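Local coordinates for protein Hth-type dhaklm operon transcriptional activator DHAS (Lactococcus lactis, PDB 2IU5) that activates transcription of the dhaKLM operon, in complex with DhaQ and in response to dihydroxyacetone, by binding an inverted repeat at the promoter, at residues L88-L93 / N165-L170. The protein carries 1 engineered substitution. Sequence-based numbering, arbitrary orientation.
Sequences LLLRYL and NSLEKL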
ATOM      1  N   LEU A  88      -3.015   4.594 -20.028  1.00 18.62           N
ATOM      2  CA  LEU A  88      -3.559   3.358 -20.611  1.00 21.26           C
ATOM      3  C   LEU A  88      -3.777   2.257 -19.583  1.00 20.35           C
ATOM      4  O   LEU A  88      -4.746   1.490 -19.670  1.00 21.36           O
ATOM      5  CB  LEU A  88      -2.717   2.893 -21.796  1.00 22.64           C
ATOM      6  CG  LEU A  88      -2.742   3.948 -22.921  1.00 25.36           C
ATOM      7  CD1 LEU A  88      -2.046   3.428 -24.159  1.00 29.14           C
ATOM      8  CD2 LEU A  88      -4.170   4.421 -23.268  1.00 28.68           C
ATOM      9  N   LEU A  89      -2.899   2.165 -18.601  1.00 19.71           N
ATOM     10  CA  LEU A  89      -3.123   1.229 -17.506  1.00 21.02           C
ATOM     11  C   LEU A  89      -4.396   1.547 -16.708  1.00 20.14           C
ATOM     12  O   LEU A  89      -5.217   0.650 -16.416  1.00 20.13           O
ATOM     13  CB  LEU A  89      -1.878   1.236 -16.623  1.00 23.89           C
ATOM     14  CG  LEU A  89      -1.870   0.254 -15.475  1.00 27.45           C
ATOM     15  CD1 LEU A  89      -2.067  -1.167 -15.976  1.00 31.19           C
ATOM     16  CD2 LEU A  89      -0.579   0.377 -14.675  1.00 28.87           C
ATOM     17  N   LEU A  90      -4.603   2.809 -16.331  1.00 18.68           N
ATOM     18  CA  LEU A  90      -5.835   3.165 -15.629  1.00 18.99           C
ATOM     19  C   LEU A  90      -7.075   2.858 -16.470  1.00 18.12           C
ATOM     20  O   LEU A  90      -8.060   2.331 -15.955  1.00 20.26           O
ATOM     21  CB  LEU A  90      -5.832   4.643 -15.211  1.00 19.30           C
ATOM     22  CG  LEU A  90      -4.719   4.966 -14.216  1.00 21.00           C
ATOM     23  CD1 LEU A  90      -4.700   6.484 -13.933  1.00 24.01           C
ATOM     24  CD2 LEU A  90      -4.852   4.171 -12.910  1.00 23.30           C
ATOM     25  N   ARG A  91      -7.037   3.190 -17.754  1.00 18.82           N
ATOM     26  CA  ARG A  91      -8.136   2.868 -18.647  1.00 18.50           C
ATOM     27  C   ARG A  91      -8.391   1.368 -18.739  1.00 19.61           C
ATOM     28  O   ARG A  91      -9.541   0.940 -18.763  1.00 19.76           O
ATOM     29  CB  ARG A  91      -7.859   3.414 -20.038  1.00 20.42           C
ATOM     30  CG  ARG A  91      -8.139   4.884 -20.126  1.00 22.01           C
ATOM     31  CD  ARG A  91      -8.167   5.409 -21.558  1.00 21.54           C
ATOM     32  NE  ARG A  91      -8.351   6.839 -21.477  1.00 24.33           N
ATOM     33  CZ  ARG A  91      -8.051   7.671 -22.466  1.00 23.68           C
ATOM     34  NH1 ARG A  91      -7.557   7.185 -23.603  1.00 27.52           N
ATOM     35  NH2 ARG A  91      -8.248   8.966 -22.314  1.00 26.31           N
ATOM     36  N   TYR A  92      -7.335   0.573 -18.796  1.00 18.30           N
ATOM     37  CA  TYR A  92      -7.457  -0.877 -18.866  1.00 19.05           C
ATOM     38  C   TYR A  92      -8.132  -1.389 -17.612  1.00 20.17           C
ATOM     39  O   TYR A  92      -9.029  -2.248 -17.670  1.00 20.04           O
ATOM     40  CB  TYR A  92      -6.058  -1.471 -19.004  1.00 20.25           C
ATOM     41  CG  TYR A  92      -5.983  -2.972 -18.746  1.00 19.50           C
ATOM     42  CD1 TYR A  92      -6.317  -3.889 -19.740  1.00 20.78           C
ATOM     43  CD2 TYR A  92      -5.569  -3.455 -17.508  1.00 20.51           C
ATOM     44  CE1 TYR A  92      -6.239  -5.261 -19.497  1.00 22.02           C
ATOM     45  CE2 TYR A  92      -5.487  -4.811 -17.250  1.00 20.28           C
ATOM     46  CZ  TYR A  92      -5.825  -5.702 -18.249  1.00 22.33           C
ATOM     47  OH  TYR A  92      -5.730  -7.036 -17.949  1.00 24.10           O
ATOM     48  N   LEU A  93      -7.722  -0.873 -16.458  1.00 19.76           N
ATOM     49  CA  LEU A  93      -8.305  -1.336 -15.193  1.00 19.08           C
ATOM     50  C   LEU A  93      -9.764  -0.915 -15.096  1.00 20.46           C
ATOM     51  O   LEU A  93     -10.594  -1.672 -14.571  1.00 22.61           O
ATOM     52  CB  LEU A  93      -7.514  -0.834 -13.977  1.00 20.87           C
ATOM     53  CG  LEU A  93      -6.103  -1.423 -13.975  1.00 20.34           C
ATOM     54  CD1 LEU A  93      -5.306  -0.701 -12.895  1.00 22.62           C
ATOM     55  CD2 LEU A  93      -6.119  -2.913 -13.686  1.00 23.05           C
ATOM     56  N   ASN A 165     -15.206   2.497  -8.373  1.00 22.79           N
ATOM     57  CA  ASN A 165     -14.955   3.912  -8.676  1.00 23.10           C
ATOM     58  C   ASN A 165     -13.990   4.075  -9.864  1.00 24.70           C
ATOM     59  O   ASN A 165     -13.135   3.228 -10.087  1.00 25.52           O
ATOM     60  CB  ASN A 165     -14.370   4.608  -7.437  1.00 24.55           C
ATOM     61  CG  ASN A 165     -15.331   4.648  -6.264  1.00 28.34           C
ATOM     62  OD1 ASN A 165     -14.938   4.425  -5.125  1.00 32.53           O
ATOM     63  ND2 ASN A 165     -16.591   4.934  -6.538  1.00 28.45           N
ATOM     64  N   SER A 166     -14.122   5.159 -10.626  1.00 24.39           N
ATOM     65  CA  SER A 166     -13.353   5.318 -11.853  1.00 23.98           C
ATOM     66  C   SER A 166     -11.889   5.594 -11.506  1.00 23.85           C
ATOM     67  O   SER A 166     -11.586   6.422 -10.641  1.00 24.33           O
ATOM     68  CB  SER A 166     -13.889   6.504 -12.661  1.00 27.32           C
ATOM     69  OG  SER A 166     -12.858   7.012 -13.501  1.00 31.72           O
ATOM     70  N   LEU A 167     -10.985   4.905 -12.182  1.00 22.94           N
ATOM     71  CA  LEU A 167      -9.558   5.139 -12.009  1.00 23.42           C
ATOM     72  C   LEU A 167      -9.062   6.297 -12.861  1.00 22.99           C
ATOM     73  O   LEU A 167      -8.195   7.061 -12.424  1.00 20.73           O
ATOM     74  CB  LEU A 167      -8.767   3.871 -12.354  1.00 24.81           C
ATOM     75  CG  LEU A 167      -8.815   2.704 -11.361  1.00 26.61           C
ATOM     76  CD1 LEU A 167     -10.221   2.094 -11.308  1.00 30.71           C
ATOM     77  CD2 LEU A 167      -7.777   1.651 -11.716  1.00 29.28           C
ATOM     78  N   GLU A 168      -9.605   6.427 -14.070  1.00 22.76           N
ATOM     79  CA  GLU A 168      -9.088   7.464 -14.963  1.00 23.04           C
ATOM     80  C   GLU A 168      -9.279   8.852 -14.371  1.00 21.57           C
ATOM     81  O   GLU A 168      -8.506   9.773 -14.651  1.00 20.84           O
ATOM     82  CB  GLU A 168      -9.715   7.364 -16.355  1.00 25.40           C
ATOM     83  CG  GLU A 168      -9.246   8.497 -17.276  1.00 27.48           C
ATOM     84  CD  GLU A 168      -9.497   8.168 -18.742  1.00 29.93           C
ATOM     85  OE1 GLU A 168      -9.877   7.018 -19.005  1.00 31.23           O
ATOM     86  OE2 GLU A 168      -9.315   9.054 -19.609  1.00 29.11           O
ATOM     87  N   LYS A 169     -10.301   9.039 -13.538  1.00 19.91           N
ATOM     88  CA  LYS A 169     -10.516  10.332 -12.921  1.00 21.38           C
ATOM     89  C   LYS A 169      -9.365  10.757 -12.024  1.00 21.19           C
ATOM     90  O   LYS A 169      -9.249  11.951 -11.717  1.00 23.92           O
ATOM     91  CB  LYS A 169     -11.873  10.428 -12.212  1.00 24.46           C
ATOM     92  CG  LYS A 169     -11.944   9.784 -10.851  1.00 24.99           C
ATOM     93  CD  LYS A 169     -13.302  10.072 -10.208  1.00 29.53           C
ATOM     94  CE  LYS A 169     -13.486   9.263  -8.928  1.00 32.64           C
ATOM     95  NZ  LYS A 169     -14.607   9.844  -8.137  1.00 36.27           N
ATOM     96  N   LEU A 170      -8.543   9.789 -11.621  1.00 18.59           N
ATOM     97  CA  LEU A 170      -7.417  10.070 -10.730  1.00 19.10           C
ATOM     98  C   LEU A 170      -6.147  10.414 -11.474  1.00 19.17           C
ATOM     99  O   LEU A 170      -5.130  10.739 -10.854  1.00 19.36           O
ATOM    100  CB  LEU A 170      -7.141   8.879  -9.833  1.00 20.89           C
ATOM    101  CG  LEU A 170      -8.350   8.396  -9.041  1.00 21.57           C
ATOM    102  CD1 LEU A 170      -7.907   7.173  -8.258  1.00 26.18           C
ATOM    103  CD2 LEU A 170      -8.822   9.503  -8.105  1.00 24.86           C
TER
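R91 and E168 form a salt bridge at the exposed margin of this contact. The R91 guanidinium offers its NE and NH2 edge to the carboxylate: NH2 binds E168 OE2 at 2.9 Å, the oxygen being met on its syn side, 27° out of the carboxylate plane, while NE divides its single N-H in weak bonds between E168 OE1 at 2.9 Å and OE2 at 3.1 Å. The two planes are turned 35° apart. With CG anti to its backbone N (chi1 176°) and the chain extended beyond, E168 reaches across to R91, and OE1 also lies 3.0 Å from R91 CG. An alanine in place of E168 would probably leave the R91 guanidinium without this charged mate and freer to turn.

The apolar part is buried and centres on L167, whose side chain meets both L90 and L93. L167 CD2 presses on L93 CB at 3.4 Å, a tight approach, and on L93 CD1 at 3.6 Å; L90 CD2 rests 4.0 Å from L167 CB. T157 and W118, from two other helices, extend this core.

The D94 carboxylate accepts the backbone N-H groups of L167 and E168, and S166 OG accepts from K169 N in an ST motif. Helix 82-95 is thus joined to the turn linking helices 139-163 and 171-183, within the all-helical C-terminal domain of a TetR-family regulator.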